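Local atomic coordinates of type III secretion system effector protein ExoU (Pseudomonas fluorescens, PDB entry 4QMK), a protein that is a type III secretion effector that, as a patatin-like phospholipase with a phosphatidylinositol 4,5-bisphosphate-binding membrane localization domain, probably hydrolyses host membrane phospholipids. Residues V60-P65 with L431-H436; E324-K329 with H436-L441; V36-G41 with I49-D54; A332-F337 with Q376-Q381; A444-D449 with R471-A476. One frame throughout, in Å; residues are numbered along the deposited sequence.

Overall arrangement
Interaction 5 is the buried member of the set and interaction 2 a surface contact; interactions 1, 3 and 4 lie between. Interactions 1 and 3 belong to one four-stranded antiparallel sheet and are dominated by backbone bonds. Interaction 2 shares H436 with interaction 1 but has no hydrogen bond across it; mostly side chains meet, on strand 434-438, outermost within this chain. It also touches interaction 5, where S325 OG meets A447 O and L327 packs on M448; there, helices are joined by an arginine and a methionine. Interaction 4 lies in the other, mixed sheet, about 16 Å from interaction 1 and about 32 Å from interactions 3 and 5, centre to centre, and combines backbone, glutamine and aromatic contacts.

Interaction 1 of 5, residues V60-P65 with L431-H436; sequences VVSPPP and LERERH
V61 and E434 exchange two backbone hydrogen bonds, V61 N to E434 O at 2.9 Å and E434 N to V61 O at 2.8 Å, forming a hydrogen-bonded antiparallel pair. V60 and R435 make the neighbouring non-hydrogen-bonded pair, and the two pairs attach strand 434-438 to strand 57-61 as the outermost strand of a four-stranded sheet. V60 and R435 point the same way, side by side, with V60 CG2 4.1 Å from R435 CB. The other branch, V60 CG1, lies anti to the backbone N (chi1 -179°) and comes 3.5 Å from E434 O.

Where the strands part, P63 CD rests 3.5 Å from E432 O, and S62 CB approaches R433 NH1 obliquely at 3.3 Å. NH1 of R433 folds back onto the backbone, donating to E432 O at 2.7 Å. That acceptor lies in the guanidinium plane, whereas the nitrogen stands above the carbonyl plane. On the face of V61 and E434, H436 NE2 donates to E434 OE1 from above the carboxylate plane, while V61 CG2 sits at the edge of the imidazole.

Further out, E58 pairs with R435, N46 bonds S62 OG, and E430 O is a second partner of R433 NH1. Main-chain polarity joins two chain regions more than 360 residues apart, while the side-chain charges find mixed partners: nearby carbonyls for R433, a carboxylate on the neighbouring strand for R435.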
# COMPACT_ATOMS: atom_id res chain seq x y z
N VAL A 60 -4.68 4.88 46.59
CA VAL A 60 -4.26 3.51 46.56
C VAL A 60 -5.11 2.76 45.57
O VAL A 60 -6.35 2.91 45.52
CB VAL A 60 -4.38 2.88 47.96
CG1 VAL A 60 -3.92 1.45 47.96
CG2 VAL A 60 -3.51 3.66 48.95
N VAL A 61 -4.45 1.96 44.75
CA VAL A 61 -5.11 1.17 43.76
C VAL A 61 -4.51 -0.18 43.55
O VAL A 61 -3.44 -0.47 43.98
CB VAL A 61 -5.11 1.84 42.40
CG1 VAL A 61 -5.94 3.10 42.45
CG2 VAL A 61 -3.72 2.10 41.92
N SER A 62 -5.30 -1.03 42.91
CA SER A 62 -4.95 -2.37 42.55
C SER A 62 -4.82 -2.31 41.05
O SER A 62 -5.31 -1.36 40.43
CB SER A 62 -6.11 -3.30 42.93
OG SER A 62 -7.22 -3.04 42.08
N PRO A 63 -4.18 -3.31 40.44
CA PRO A 63 -4.05 -3.40 39.00
C PRO A 63 -5.38 -3.56 38.28
O PRO A 63 -6.30 -4.17 38.84
CB PRO A 63 -3.25 -4.69 38.81
CG PRO A 63 -2.56 -4.87 40.07
CD PRO A 63 -3.57 -4.46 41.09
N PRO A 64 -5.49 -3.02 37.04
CA PRO A 64 -6.64 -3.28 36.19
C PRO A 64 -6.55 -4.69 35.67
O PRO A 64 -5.47 -5.32 35.77
CB PRO A 64 -6.46 -2.34 35.01
CG PRO A 64 -5.05 -1.87 35.02
CD PRO A 64 -4.50 -2.13 36.40
N PRO A 65 -7.66 -5.22 35.13
CA PRO A 65 -7.62 -6.53 34.53
C PRO A 65 -6.85 -6.45 33.19
O PRO A 65 -6.67 -5.35 32.66
CB PRO A 65 -9.10 -6.86 34.34
CG PRO A 65 -9.70 -5.54 34.04
CD PRO A 65 -8.93 -4.53 34.86
N LEU A 431 -5.01 -8.86 44.46
CA LEU A 431 -4.60 -8.55 45.80
C LEU A 431 -3.46 -7.47 45.89
O LEU A 431 -3.14 -7.00 46.97
CB LEU A 431 -4.14 -9.83 46.49
CG LEU A 431 -5.16 -10.97 46.56
CD1 LEU A 431 -4.60 -12.12 47.38
CD2 LEU A 431 -6.49 -10.47 47.14
N GLU A 432 -2.83 -7.12 44.79
CA GLU A 432 -1.74 -6.20 44.87
C GLU A 432 -2.30 -4.82 45.08
O GLU A 432 -3.38 -4.50 44.60
CB GLU A 432 -0.92 -6.19 43.58
CG GLU A 432 -0.40 -7.52 43.14
CD GLU A 432 0.63 -8.16 44.07
OE1 GLU A 432 1.41 -7.44 44.70
OE2 GLU A 432 0.68 -9.41 44.12
N ARG A 433 -1.53 -3.98 45.75
CA ARG A 433 -1.91 -2.59 45.97
C ARG A 433 -0.74 -1.70 45.79
O ARG A 433 0.35 -2.06 46.16
CB ARG A 433 -2.44 -2.40 47.38
CG ARG A 433 -3.74 -3.08 47.64
CD ARG A 433 -4.90 -2.54 46.81
NE ARG A 433 -6.12 -3.26 47.15
CZ ARG A 433 -6.51 -4.41 46.62
NH1 ARG A 433 -5.76 -5.03 45.71
NH2 ARG A 433 -7.66 -4.98 47.02
N GLU A 434 -0.98 -0.50 45.33
CA GLU A 434 0.07 0.45 45.10
C GLU A 434 -0.44 1.80 45.60
O GLU A 434 -1.63 2.10 45.45
CB GLU A 434 0.36 0.43 43.62
CG GLU A 434 1.60 1.16 43.17
CD GLU A 434 1.76 1.06 41.66
OE1 GLU A 434 0.77 1.40 40.92
OE2 GLU A 434 2.86 0.63 41.23
N ARG A 435 0.45 2.58 46.21
CA ARG A 435 0.09 3.89 46.72
C ARG A 435 0.80 5.02 45.96
O ARG A 435 1.99 4.94 45.66
CB ARG A 435 0.47 3.98 48.19
CG ARG A 435 0.36 5.37 48.81
CD ARG A 435 0.27 5.34 50.33
NE ARG A 435 1.21 4.35 50.83
CZ ARG A 435 0.93 3.34 51.65
NH1 ARG A 435 -0.25 3.21 52.24
NH2 ARG A 435 1.89 2.51 51.95
N HIS A 436 0.06 6.07 45.64
CA HIS A 436 0.61 7.20 44.91
C HIS A 436 0.27 8.42 45.68
O HIS A 436 -0.86 8.61 46.01
CB HIS A 436 -0.02 7.29 43.53
CG HIS A 436 0.26 6.10 42.67
ND1 HIS A 436 1.52 5.82 42.20
CD2 HIS A 436 -0.54 5.13 42.22
CE1 HIS A 436 1.49 4.71 41.49
NE2 HIS A 436 0.25 4.27 41.47

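Interaction 2 of 5, residues E324-K329 with H436-L441; sequences ESPLGK and HEFPSL
The imidazole of H436 receives P326 CB over one face and K329 NZ at its edge, while L327 CD2 approaches it obliquely. P326 belongs to an ST turn that begins at S325, so this is a loop turn packed against the outermost strand, 434-438, of an antiparallel sheet. P326 CB stands 3.8 Å above the ring plane, displaced toward the rim near ND1 and CE1, in a CH-pi contact. K329 reaches H436 tip to tip on an extended chain, its NZ 3.8 Å from CE1, although this lysine is poorly ordered. Its ion pair with E434 is long and weak.

L327 and H436 slide past each other in opposite directions, bringing CD2 of the leucine to 3.3 Å from CD2 of the histidine. The second leucine branch serves the next aromatic: L327 CD1 and P326 CG each lie 4.3 Å from F438 CZ, both oblique to the phenyl ring. V59 of the adjacent strand touches both L327 and F438. The turn itself is held by S325 OG, which is also bonded to A447 O and accepts from L327 N at 2.9 Å with an N-H...O angle of 157°.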
# COMPACT_ATOMS: atom_id res chain seq x y z
N GLU A 324 0.89 10.32 30.99
CA GLU A 324 1.61 11.13 31.97
C GLU A 324 1.31 10.71 33.42
O GLU A 324 2.10 10.96 34.34
CB GLU A 324 1.31 12.66 31.75
CG GLU A 324 0.07 13.05 30.90
CD GLU A 324 -1.23 13.32 31.66
OE1 GLU A 324 -1.32 14.20 32.56
OE2 GLU A 324 -2.21 12.70 31.27
N SER A 325 0.18 10.05 33.61
CA SER A 325 -0.24 9.72 34.96
C SER A 325 0.24 8.38 35.48
O SER A 325 0.22 7.40 34.77
CB SER A 325 -1.75 9.70 35.04
OG SER A 325 -2.12 9.27 36.33
N PRO A 326 0.54 8.33 36.77
CA PRO A 326 0.88 7.06 37.33
C PRO A 326 -0.34 6.15 37.58
O PRO A 326 -0.16 4.97 37.87
CB PRO A 326 1.60 7.44 38.63
CG PRO A 326 1.07 8.78 39.01
CD PRO A 326 0.56 9.42 37.78
N LEU A 327 -1.55 6.69 37.54
CA LEU A 327 -2.78 5.89 37.76
C LEU A 327 -3.32 5.35 36.47
O LEU A 327 -4.23 4.55 36.47
CB LEU A 327 -3.87 6.72 38.42
CG LEU A 327 -3.46 7.51 39.65
CD1 LEU A 327 -4.60 8.42 40.07
CD2 LEU A 327 -3.11 6.58 40.76
N GLY A 328 -2.79 5.83 35.36
CA GLY A 328 -3.15 5.31 34.04
C GLY A 328 -2.12 4.25 33.62
O GLY A 328 -1.12 4.57 32.97
N LYS A 329 -2.33 3.00 34.03
CA LYS A 329 -1.37 1.94 33.74
C LYS A 329 -2.05 0.75 33.16
O LYS A 329 -3.02 0.27 33.71
CB LYS A 329 -0.63 1.53 35.01
CG LYS A 329 0.52 2.46 35.38
CD LYS A 329 1.23 1.99 36.66
CE LYS A 329 2.31 2.99 37.09
NZ LYS A 329 2.83 2.74 38.47
N HIS A 436 0.06 6.07 45.64
CA HIS A 436 0.61 7.20 44.91
C HIS A 436 0.27 8.42 45.68
O HIS A 436 -0.86 8.61 46.01
CB HIS A 436 -0.02 7.29 43.53
CG HIS A 436 0.26 6.10 42.67
ND1 HIS A 436 1.52 5.82 42.20
CD2 HIS A 436 -0.54 5.13 42.22
CE1 HIS A 436 1.49 4.71 41.49
NE2 HIS A 436 0.25 4.27 41.47
N GLU A 437 1.25 9.27 45.96
CA GLU A 437 1.02 10.45 46.78
C GLU A 437 0.98 11.68 45.91
O GLU A 437 1.65 11.73 44.88
CB GLU A 437 2.13 10.59 47.79
CG GLU A 437 2.59 9.29 48.44
CD GLU A 437 3.61 9.50 49.54
OE1 GLU A 437 4.76 9.03 49.39
OE2 GLU A 437 3.27 10.18 50.53
N PHE A 438 0.23 12.68 46.34
CA PHE A 438 0.07 13.93 45.59
C PHE A 438 0.00 15.08 46.58
O PHE A 438 -0.49 14.94 47.67
CB PHE A 438 -1.24 13.90 44.78
CG PHE A 438 -1.32 12.78 43.77
CD1 PHE A 438 -1.82 11.53 44.11
CD2 PHE A 438 -0.93 12.98 42.47
CE1 PHE A 438 -1.88 10.51 43.17
CE2 PHE A 438 -0.97 11.98 41.53
CZ PHE A 438 -1.44 10.75 41.88
N PRO A 439 0.49 16.25 46.18
CA PRO A 439 0.44 17.43 47.05
C PRO A 439 -0.94 17.83 47.41
O PRO A 439 -1.13 18.48 48.41
CB PRO A 439 1.04 18.52 46.18
CG PRO A 439 1.99 17.81 45.29
CD PRO A 439 1.35 16.46 45.00
N SER A 440 -1.92 17.54 46.56
CA SER A 440 -3.30 17.90 46.91
C SER A 440 -4.31 17.02 46.25
O SER A 440 -4.00 16.26 45.33
CB SER A 440 -3.62 19.32 46.45
OG SER A 440 -3.57 19.40 45.04
N LEU A 441 -5.55 17.18 46.68
CA LEU A 441 -6.63 16.43 46.09
C LEU A 441 -6.79 16.80 44.64
O LEU A 441 -7.12 15.96 43.81
CB LEU A 441 -7.92 16.67 46.83
CG LEU A 441 -9.15 16.02 46.21
CD1 LEU A 441 -8.98 14.52 46.11
CD2 LEU A 441 -10.33 16.35 47.10

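Interaction 3 of 5, residues V36-G41 with I49-D54; sequences VPLVKG and IYRHSD
L38 and V39 both face I49 in a classic beta bulge, within the hairpin of strands 36-42 and 47-51 that forms one side of the four-stranded antiparallel sheet. I49 O accepts from both backbone nitrogens, L38 N at 2.8 Å and nearly in line with the carbonyl bond, and V39 N at 3.3 Å from a lone-pair direction in the carbonyl plane. I49 N answers with a bond to V39 O. Ahead of the bulge the register is regular, V36 and R51 forming a hydrogen-bonded pair through bonds in both directions.

At the bulge, the side chain of L38 points toward the other strand. Its CD1 sits 4.0 Å above the centre of the R51 guanidinium, over one face, and CD2 lies 3.7 Å from R51 NH2. D463 holds that NH2 in a salt bridge. On the face of P37 and Y50, P37 CB meets Y50 CE2 at 3.8 Å. K40, bent at chi2 and chi3, crosses the tyrosine obliquely with CE 3.2 Å from Y50 OH; K35 adds a cation-pi contact to the ring.

One carbonyl thus absorbs the register shift without losing a backbone bond, and the arginine combines an apolar lid on its flat face with an ionic partner at its end.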
# COMPACT_ATOMS: atom_id res chain seq x y z
N VAL A 36 -7.70 10.95 56.90
CA VAL A 36 -9.11 10.79 56.69
C VAL A 36 -9.40 10.12 55.36
O VAL A 36 -8.87 10.53 54.34
CB VAL A 36 -9.84 12.17 56.73
CG1 VAL A 36 -11.34 12.02 56.45
CG2 VAL A 36 -9.61 12.84 58.08
N PRO A 37 -10.23 9.08 55.37
CA PRO A 37 -10.60 8.44 54.13
C PRO A 37 -11.66 9.26 53.45
O PRO A 37 -12.63 9.62 54.09
CB PRO A 37 -11.16 7.08 54.58
CG PRO A 37 -11.69 7.34 55.94
CD PRO A 37 -10.81 8.42 56.53
N LEU A 38 -11.45 9.57 52.18
CA LEU A 38 -12.43 10.27 51.36
C LEU A 38 -13.23 9.27 50.50
O LEU A 38 -14.41 9.49 50.21
CB LEU A 38 -11.73 11.27 50.44
CG LEU A 38 -11.06 12.47 51.09
CD1 LEU A 38 -10.42 13.36 50.02
CD2 LEU A 38 -12.05 13.27 51.90
N VAL A 39 -12.57 8.18 50.11
CA VAL A 39 -13.13 7.16 49.24
C VAL A 39 -12.46 5.81 49.54
O VAL A 39 -11.27 5.74 49.80
CB VAL A 39 -12.84 7.53 47.77
CG1 VAL A 39 -13.17 6.39 46.83
CG2 VAL A 39 -13.60 8.79 47.41
N LYS A 40 -13.25 4.75 49.48
CA LYS A 40 -12.77 3.42 49.79
C LYS A 40 -13.15 2.34 48.80
O LYS A 40 -14.29 2.19 48.40
CB LYS A 40 -13.24 3.00 51.18
CG LYS A 40 -12.57 3.76 52.32
CD LYS A 40 -11.07 3.44 52.43
CE LYS A 40 -10.77 2.15 53.18
NZ LYS A 40 -10.97 2.33 54.65
N GLY A 41 -12.14 1.57 48.42
CA GLY A 41 -12.30 0.39 47.58
C GLY A 41 -13.34 0.53 46.51
O GLY A 41 -14.09 -0.38 46.27
N ILE A 49 -8.86 6.88 48.46
CA ILE A 49 -8.24 8.16 48.55
C ILE A 49 -8.29 8.66 49.97
O ILE A 49 -9.39 8.74 50.55
CB ILE A 49 -8.97 9.17 47.70
CG1 ILE A 49 -9.03 8.72 46.26
CG2 ILE A 49 -8.26 10.52 47.77
CD1 ILE A 49 -9.76 9.69 45.35
N TYR A 50 -7.12 9.00 50.54
CA TYR A 50 -7.03 9.51 51.93
C TYR A 50 -6.38 10.89 51.92
O TYR A 50 -5.52 11.16 51.06
CB TYR A 50 -6.17 8.61 52.81
CG TYR A 50 -6.60 7.16 52.94
CD1 TYR A 50 -6.10 6.18 52.07
CD2 TYR A 50 -7.40 6.74 53.98
CE1 TYR A 50 -6.49 4.85 52.18
CE2 TYR A 50 -7.79 5.43 54.10
CZ TYR A 50 -7.34 4.49 53.19
OH TYR A 50 -7.70 3.18 53.36
N ARG A 51 -6.75 11.73 52.88
CA ARG A 51 -6.12 13.04 53.02
C ARG A 51 -5.53 13.23 54.41
O ARG A 51 -6.17 12.95 55.42
CB ARG A 51 -7.11 14.17 52.72
CG ARG A 51 -6.56 15.58 53.04
CD ARG A 51 -7.32 16.72 52.34
NE ARG A 51 -8.71 16.64 52.67
CZ ARG A 51 -9.70 16.96 51.86
NH1 ARG A 51 -9.48 17.42 50.62
NH2 ARG A 51 -10.92 16.80 52.29
N HIS A 52 -4.31 13.74 54.46
CA HIS A 52 -3.63 14.05 55.73
C HIS A 52 -3.97 15.48 56.17
O HIS A 52 -4.72 16.17 55.51
CB HIS A 52 -2.10 13.89 55.54
CG HIS A 52 -1.68 12.48 55.26
ND1 HIS A 52 -1.56 11.97 53.99
CD2 HIS A 52 -1.38 11.46 56.10
CE1 HIS A 52 -1.20 10.70 54.05
NE2 HIS A 52 -1.08 10.37 55.32
N SER A 53 -3.40 15.92 57.27
CA SER A 53 -3.60 17.28 57.76
C SER A 53 -3.01 18.31 56.81
O SER A 53 -3.64 19.33 56.49
CB SER A 53 -2.90 17.42 59.09
OG SER A 53 -2.99 16.18 59.78
N ASP A 54 -1.78 18.02 56.36
CA ASP A 54 -0.99 18.85 55.45
C ASP A 54 -1.73 19.17 54.15
O ASP A 54 -1.33 20.07 53.40
CB ASP A 54 0.29 18.11 55.01
CG ASP A 54 0.70 16.99 55.97
OD1 ASP A 54 0.71 17.22 57.21
OD2 ASP A 54 1.02 15.88 55.47

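Interaction 4 of 5, residues A332-F337 with Q376-Q381; sequences ALIVKF and QAFSEQ
A332 and I334 each donate a backbone N-H to Q381, the residue that follows helix 374-380 and leads into strand 382-389. The two bonds use different parts of the glutamine. Its side-chain OE1 accepts from A332 N at 2.8 Å, and its backbone O accepts from I334 N at 3.0 Å. The chain runs extended beyond CG (chi2 161°), which sets CD out beside A332; OE1 also lies near A332 CB. I334 and K336 continue the backbone bonding with V383, so the Q381 bond opens the parallel pairing of strands 332-337 and 382-389 in the mixed sheet of the patatin-like region.

Apolar contact comes from I334 and F378, whose side chains cross at about a right angle. The phenylalanine CG is anti to its backbone N (chi1 174°), and the I334 CD1 methyl approaches CD2 at 3.3 Å, oblique to the ring. V70 and T382 also touch this isoleucine.

A charged group meets the same ring from another direction. K336, extended beyond CG, places NZ in the ring plane at the edge, 3.5 Å from F378 CE1. An ammonium in that position faces ring hydrogens rather than the pi cloud, so little cation-pi attraction is to be expected. The polar bonding of the junction thus rests on Q381, whose two oxygens tie the end of the helix to alternate residues of the strand.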
# COMPACT_ATOMS: atom_id res chain seq x y z
N ALA A 332 -0.81 -6.24 31.44
CA ALA A 332 -0.61 -7.26 30.46
C ALA A 332 -0.72 -8.64 31.14
O ALA A 332 -0.64 -8.74 32.38
CB ALA A 332 0.75 -7.11 29.85
N LEU A 333 -0.91 -9.68 30.34
CA LEU A 333 -0.75 -11.02 30.81
C LEU A 333 0.24 -11.58 29.81
O LEU A 333 -0.04 -11.64 28.60
CB LEU A 333 -2.06 -11.81 30.77
CG LEU A 333 -1.94 -13.27 31.19
CD1 LEU A 333 -1.43 -13.41 32.60
CD2 LEU A 333 -3.33 -13.87 31.14
N ILE A 334 1.42 -11.96 30.28
CA ILE A 334 2.46 -12.41 29.39
C ILE A 334 2.60 -13.84 29.66
O ILE A 334 2.85 -14.22 30.80
CB ILE A 334 3.79 -11.66 29.70
CG1 ILE A 334 3.57 -10.16 29.45
CG2 ILE A 334 4.91 -12.20 28.83
CD1 ILE A 334 4.62 -9.22 30.07
N VAL A 335 2.47 -14.67 28.66
CA VAL A 335 2.41 -16.15 28.94
C VAL A 335 3.64 -16.83 28.46
O VAL A 335 3.88 -16.84 27.28
CB VAL A 335 1.21 -16.78 28.25
CG1 VAL A 335 1.10 -18.24 28.60
CG2 VAL A 335 -0.05 -16.05 28.68
N LYS A 336 4.43 -17.34 29.41
CA LYS A 336 5.66 -18.08 29.13
C LYS A 336 5.58 -19.52 29.60
O LYS A 336 4.71 -19.90 30.36
CB LYS A 336 6.85 -17.45 29.83
CG LYS A 336 7.31 -16.21 29.14
CD LYS A 336 8.44 -15.49 29.86
CE LYS A 336 8.72 -14.18 29.09
NZ LYS A 336 9.88 -13.38 29.59
N PHE A 337 6.56 -20.31 29.20
CA PHE A 337 6.64 -21.68 29.64
C PHE A 337 7.81 -21.93 30.61
O PHE A 337 8.85 -21.26 30.54
CB PHE A 337 6.70 -22.57 28.43
CG PHE A 337 5.50 -22.46 27.57
CD1 PHE A 337 5.42 -21.48 26.63
CD2 PHE A 337 4.44 -23.32 27.74
CE1 PHE A 337 4.29 -21.38 25.84
CE2 PHE A 337 3.32 -23.22 26.98
CZ PHE A 337 3.24 -22.26 26.02
N GLN A 376 10.10 -4.79 36.10
CA GLN A 376 9.47 -5.58 37.16
C GLN A 376 7.98 -5.66 36.94
O GLN A 376 7.34 -6.60 37.41
CB GLN A 376 9.69 -4.99 38.56
CG GLN A 376 11.13 -4.95 39.08
CD GLN A 376 11.21 -4.97 40.60
OE1 GLN A 376 10.23 -5.27 41.29
NE2 GLN A 376 12.39 -4.68 41.14
N ALA A 377 7.43 -4.66 36.28
CA ALA A 377 6.02 -4.67 35.96
C ALA A 377 5.80 -5.82 34.99
O ALA A 377 4.85 -6.57 35.11
CB ALA A 377 5.59 -3.34 35.35
N PHE A 378 6.72 -5.95 34.05
CA PHE A 378 6.73 -6.99 33.07
C PHE A 378 6.76 -8.35 33.78
O PHE A 378 5.94 -9.26 33.46
CB PHE A 378 7.93 -6.80 32.14
CG PHE A 378 8.14 -7.91 31.15
CD1 PHE A 378 8.94 -9.03 31.46
CD2 PHE A 378 7.61 -7.81 29.86
CE1 PHE A 378 9.14 -10.06 30.52
CE2 PHE A 378 7.82 -8.83 28.92
CZ PHE A 378 8.58 -9.95 29.25
N SER A 379 7.62 -8.50 34.79
CA SER A 379 7.73 -9.83 35.40
C SER A 379 6.61 -10.10 36.38
O SER A 379 6.25 -11.23 36.55
CB SER A 379 9.14 -10.10 35.99
OG SER A 379 9.26 -9.62 37.30
N GLU A 380 6.03 -9.08 37.00
CA GLU A 380 4.86 -9.27 37.86
C GLU A 380 3.65 -9.67 37.01
O GLU A 380 2.71 -10.34 37.50
CB GLU A 380 4.51 -7.96 38.58
CG GLU A 380 5.40 -7.61 39.77
CD GLU A 380 5.30 -6.14 40.20
OE1 GLU A 380 4.44 -5.40 39.67
OE2 GLU A 380 6.10 -5.71 41.06
N GLN A 381 3.66 -9.25 35.75
CA GLN A 381 2.57 -9.52 34.86
C GLN A 381 2.77 -10.78 34.05
O GLN A 381 2.01 -11.05 33.12
CB GLN A 381 2.38 -8.33 33.95
CG GLN A 381 1.72 -7.19 34.70
CD GLN A 381 1.89 -5.83 34.05
OE1 GLN A 381 1.50 -5.60 32.91
NE2 GLN A 381 2.43 -4.92 34.79

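Interaction 5 of 5, residues A444-D449 with R471-A476; sequences AVMAMD and RFRKDA
F472 meets the end of M446: the methionine CE lies 3.6 Å from CD2 of the ring, and SD lies 3.9 Å from CE2. The two side chains cross at about a right angle in a Met-aromatic contact, with the sulfur oblique to the ring, 4.8 Å from its centroid. M446 is bent at both chi2 and chi3, which turns the methyl back between its neighbours, and R515 makes a cation-pi contact with the same phenyl ring.

R473 comes next and carries the polar part. Its CD touches M446 CE at 3.6 Å as the two chains slide past each other in opposite directions, and V445 CG1 borders its CG. The arginine bends at chi2 and chi3, and its guanidinium grips a single atom end-on: NH2 donates to M448 O at 2.8 Å and NH1 donates to the same oxygen at 2.9 Å. The carbonyl oxygen lies close to the guanidinium plane, and neither bond is straight, with N-H...O angles of 141° and 138°, as expected when two donors converge on one acceptor. V445 O also lies at the guanidinium edge, 2.8 Å from NH1. NH2 forms a salt bridge with D450, which would help to balance the buried charge.

One turn farther along, A476 packs on L523 of helix 517-526, the helix whose W522 bonds M446 O and touches R473. D449, which follows the gripped carbonyl, caps helix 450-461 through M452 N. This is packing between helices in a helical region, in which an arginine of the long helix 464-491 holds the connection between helices 441-446 and 450-461.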
# COMPACT_ATOMS: atom_id res chain seq x y z
N ALA A 444 -4.27 14.82 42.44
CA ALA A 444 -4.70 13.44 42.31
C ALA A 444 -5.83 13.35 41.26
O ALA A 444 -5.79 12.49 40.39
CB ALA A 444 -5.17 12.91 43.66
N VAL A 445 -6.78 14.28 41.31
CA VAL A 445 -7.86 14.29 40.32
C VAL A 445 -7.32 14.51 38.93
O VAL A 445 -7.75 13.86 37.98
CB VAL A 445 -8.90 15.36 40.62
CG1 VAL A 445 -9.80 15.59 39.44
CG2 VAL A 445 -9.71 14.97 41.83
N MET A 446 -6.29 15.35 38.81
CA MET A 446 -5.67 15.59 37.48
C MET A 446 -5.01 14.32 36.93
O MET A 446 -4.80 14.20 35.70
CB MET A 446 -4.63 16.72 37.53
CG MET A 446 -5.13 18.09 37.94
SD MET A 446 -5.94 19.06 36.63
CE MET A 446 -7.52 18.20 36.58
N ALA A 447 -4.64 13.40 37.82
CA ALA A 447 -4.05 12.14 37.36
C ALA A 447 -5.07 11.06 36.95
O ALA A 447 -4.68 10.04 36.47
CB ALA A 447 -3.15 11.60 38.45
N MET A 448 -6.35 11.28 37.17
CA MET A 448 -7.38 10.27 36.88
C MET A 448 -8.04 10.52 35.56
O MET A 448 -8.36 11.66 35.23
CB MET A 448 -8.47 10.29 37.94
CG MET A 448 -7.91 10.24 39.34
SD MET A 448 -9.11 10.06 40.67
CE MET A 448 -10.29 11.20 40.08
N ASP A 449 -8.15 9.48 34.75
CA ASP A 449 -8.86 9.56 33.45
C ASP A 449 -10.34 9.69 33.69
O ASP A 449 -10.79 9.60 34.84
CB ASP A 449 -8.53 8.32 32.56
CG ASP A 449 -8.91 7.00 33.20
OD1 ASP A 449 -10.11 6.74 33.41
OD2 ASP A 449 -8.02 6.18 33.46
N ARG A 471 -15.27 20.35 39.26
CA ARG A 471 -15.77 21.44 38.45
C ARG A 471 -14.79 21.75 37.35
O ARG A 471 -15.20 21.93 36.21
CB ARG A 471 -16.04 22.69 39.31
CG ARG A 471 -16.88 23.74 38.65
CD ARG A 471 -18.31 23.30 38.41
NE ARG A 471 -19.27 24.43 38.30
CZ ARG A 471 -19.57 25.08 37.17
NH1 ARG A 471 -19.01 24.75 36.01
NH2 ARG A 471 -20.42 26.08 37.20
N PHE A 472 -13.51 21.84 37.66
CA PHE A 472 -12.54 22.15 36.61
C PHE A 472 -12.59 21.12 35.54
O PHE A 472 -12.49 21.44 34.35
CB PHE A 472 -11.11 22.23 37.16
CG PHE A 472 -10.06 22.28 36.07
CD1 PHE A 472 -9.72 23.46 35.49
CD2 PHE A 472 -9.49 21.10 35.60
CE1 PHE A 472 -8.78 23.50 34.48
CE2 PHE A 472 -8.56 21.12 34.57
CZ PHE A 472 -8.19 22.33 34.02
N ARG A 473 -12.75 19.85 35.93
CA ARG A 473 -12.80 18.78 34.92
C ARG A 473 -14.05 18.86 34.08
O ARG A 473 -13.97 18.63 32.88
CB ARG A 473 -12.65 17.40 35.52
CG ARG A 473 -11.21 17.09 35.94
CD ARG A 473 -10.31 16.82 34.76
NE ARG A 473 -10.59 15.48 34.19
CZ ARG A 473 -10.05 14.35 34.63
NH1 ARG A 473 -9.20 14.37 35.62
NH2 ARG A 473 -10.38 13.21 34.08
N LYS A 474 -15.20 19.23 34.67
CA LYS A 474 -16.41 19.36 33.87
C LYS A 474 -16.21 20.51 32.88
O LYS A 474 -16.49 20.36 31.69
CB LYS A 474 -17.65 19.63 34.71
CG LYS A 474 -18.91 19.17 34.01
CD LYS A 474 -20.22 19.70 34.57
CE LYS A 474 -21.37 19.09 33.74
NZ LYS A 474 -22.74 19.61 34.02
N ASP A 475 -15.72 21.66 33.34
CA ASP A 475 -15.52 22.74 32.41
C ASP A 475 -14.55 22.35 31.32
O ASP A 475 -14.75 22.70 30.18
CB ASP A 475 -14.98 24.01 33.08
CG ASP A 475 -15.90 24.60 34.10
OD1 ASP A 475 -17.14 24.37 34.06
OD2 ASP A 475 -15.37 25.31 34.95
N ALA A 476 -13.48 21.62 31.65
CA ALA A 476 -12.53 21.24 30.62
C ALA A 476 -13.14 20.27 29.64
O ALA A 476 -12.85 20.40 28.47
CB ALA A 476 -11.27 20.67 31.23